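PDB 3SIM: protein, Family 18 Chitinase from Crocus vernus, which probably binds chitin and hydrolyses its beta-1,4-linked N-acetylglucosamine chain, as a plant glycosyl hydrolase of family 18 with a TIM-barrel fold. Local coordinates for residues L110-I113 against I114-N118. Residues are numbered along the deposited sequence; the frame is centred on the assembly and turned at random.
Sequences LTRI and IQRYN
Leu110 O accepts the shortest backbone bond of this helical turn, from Ile114 N at 2.8 Å with an N-H...O angle of 166°, and the Ile114 side chain crowds the same oxygen, CG1 lying 3.2 Å from Leu110 O. That approach follows from chi1 of -71°, which sets CG1 beside the backbone N and leads CD1 back over the preceding turn. An alanine in place of Ile114 would remove CG1, CG2 and CD1 and would probably open a gap beside Leu110 and against Val153 and Ile154. Three further i to i+4 bonds, to Gln115 N, Arg116 N and Tyr117 N, each 3.0 Å from the respective oxygens Thr111 O, Arg112 O and Ile113 O, carry the helix to its C-terminal end. There Asn118 takes positive phi and completes a Schellman motif.

Three i, i+4 pairs, Thr111/Gln115, Arg112/Arg116 and Ile113/Tyr117, lie side by side and point the same way. The methyl CG2 of Thr111 meets Gln115 CD at 3.6 Å, while Thr111 OG1 is hydrogen-bonded to Val107 O. Extended Arg112 receives Arg116 CD over one guanidinium face, 3.7 Å from Arg112 NH2; the two guanidinium planes diverge by 31°, and the two positive charges, side by side, would probably repel mildly. Tyr117 turns its ring edge to Ile113 O, with CD1 3.4 Å from that oxygen.

Helix 99-116 thus ends on the outside of the TIM barrel between two neighbouring helices: Leu110 and Thr111 pack on helix 134-150, whereas Tyr117 reaches Pro63 and Ile66 of helix 63-72, stacks edge-to-face with Trp56 and, with Ile113, touches Val54 of strand 53-54.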
loop_
_atom_site.group_PDB
_atom_site.type_symbol
_atom_site.label_atom_id
_atom_site.label_comp_id
_atom_site.label_asym_id
_atom_site.label_seq_id
_atom_site.Cartn_x
_atom_site.Cartn_y
_atom_site.Cartn_z
ATOM N N LEU A 110 -0.943 14.514 -8.777
ATOM C CA LEU A 110 -1.501 13.850 -7.590
ATOM C C LEU A 110 -2.511 14.674 -6.822
ATOM O O LEU A 110 -3.472 14.172 -6.415
ATOM C CB LEU A 110 -0.429 13.233 -6.726
ATOM C CG LEU A 110 0.330 12.042 -7.336
ATOM C CD1 LEU A 110 1.465 11.651 -6.493
ATOM C CD2 LEU A 110 -0.539 10.872 -7.654
ATOM N N THR A 111 -2.261 15.972 -6.691
ATOM C CA THR A 111 -3.190 16.880 -6.058
ATOM C C THR A 111 -4.519 16.865 -6.812
ATOM O O THR A 111 -5.507 16.655 -6.239
ATOM C CB THR A 111 -2.693 18.346 -5.917
ATOM O OG1 THR A 111 -1.691 18.448 -4.938
ATOM C CG2 THR A 111 -3.858 19.240 -5.502
ATOM N N ARG A 112 -4.460 16.938 -8.125
ATOM C CA ARG A 112 -5.650 16.771 -8.959
ATOM C C ARG A 112 -6.365 15.419 -8.775
ATOM O O ARG A 112 -7.521 15.386 -8.586
ATOM C CB ARG A 112 -5.338 16.961 -10.466
ATOM C CG ARG A 112 -6.545 16.769 -11.365
ATOM C CD ARG A 112 -6.278 16.714 -12.870
ATOM N NE ARG A 112 -7.477 16.371 -13.569
ATOM C CZ ARG A 112 -7.860 15.146 -13.808
ATOM N NH1 ARG A 112 -7.089 14.160 -13.441
ATOM N NH2 ARG A 112 -8.982 14.903 -14.395
ATOM N N ILE A 113 -5.637 14.322 -8.808
ATOM C CA ILE A 113 -6.231 13.018 -8.616
ATOM C C ILE A 113 -6.859 12.859 -7.206
ATOM O O ILE A 113 -7.949 12.403 -7.080
ATOM C CB ILE A 113 -5.221 11.842 -8.941
ATOM C CG1 ILE A 113 -4.958 11.691 -10.446
ATOM C CG2 ILE A 113 -5.695 10.499 -8.430
ATOM C CD1 ILE A 113 -3.740 11.023 -10.797
ATOM N N ILE A 114 -6.130 13.262 -6.191
ATOM C CA ILE A 114 -6.554 13.131 -4.828
ATOM C C ILE A 114 -7.828 13.935 -4.560
ATOM O O ILE A 114 -8.728 13.394 -4.050
ATOM C CB ILE A 114 -5.429 13.532 -3.834
ATOM C CG1 ILE A 114 -4.310 12.488 -3.836
ATOM C CG2 ILE A 114 -5.993 13.771 -2.475
ATOM C CD1 ILE A 114 -3.078 12.924 -3.214
ATOM N N GLN A 115 -7.870 15.191 -4.986
ATOM C CA GLN A 115 -9.072 16.035 -4.858
ATOM C C GLN A 115 -10.257 15.481 -5.652
ATOM O O GLN A 115 -11.302 15.374 -5.172
ATOM C CB GLN A 115 -8.797 17.516 -5.210
ATOM C CG GLN A 115 -7.740 18.201 -4.359
ATOM C CD GLN A 115 -7.403 19.628 -4.793
ATOM O OE1 GLN A 115 -7.518 19.975 -5.923
ATOM N NE2 GLN A 115 -6.991 20.420 -3.879
ATOM N N ARG A 116 -10.011 15.081 -6.879
ATOM C CA ARG A 116 -11.038 14.529 -7.726
ATOM C C ARG A 116 -11.682 13.241 -7.206
ATOM O O ARG A 116 -12.846 13.134 -7.286
ATOM C CB ARG A 116 -10.585 14.359 -9.181
ATOM C CG ARG A 116 -11.730 14.228 -10.160
ATOM C CD ARG A 116 -11.261 14.146 -11.609
ATOM N NE ARG A 116 -11.142 12.792 -12.102
ATOM C CZ ARG A 116 -12.166 12.041 -12.430
ATOM N NH1 ARG A 116 -12.002 10.871 -12.894
ATOM N NH2 ARG A 116 -13.368 12.507 -12.323
ATOM N N TYR A 117 -10.906 12.310 -6.664
ATOM C CA TYR A 117 -11.431 11.061 -6.136
ATOM C C TYR A 117 -11.870 11.149 -4.640
ATOM O O TYR A 117 -12.293 10.183 -4.055
ATOM C CB TYR A 117 -10.501 9.870 -6.401
ATOM C CG TYR A 117 -10.440 9.394 -7.863
ATOM C CD1 TYR A 117 -9.713 10.074 -8.798
ATOM C CD2 TYR A 117 -11.096 8.262 -8.263
ATOM C CE1 TYR A 117 -9.669 9.642 -10.119
ATOM C CE2 TYR A 117 -11.035 7.813 -9.531
ATOM C CZ TYR A 117 -10.333 8.503 -10.468
ATOM O OH TYR A 117 -10.286 8.056 -11.719
ATOM N N ASN A 118 -11.777 12.316 -4.055
ATOM C CA ASN A 118 -12.052 12.463 -2.633
ATOM C C ASN A 118 -11.146 11.630 -1.668
ATOM O O ASN A 118 -11.649 11.079 -0.789
ATOM C CB ASN A 118 -13.493 12.015 -2.291
ATOM C CG ASN A 118 -14.550 12.442 -3.303
ATOM O OD1 ASN A 118 -15.201 11.603 -3.956
ATOM N ND2 ASN A 118 -14.720 13.736 -3.432
#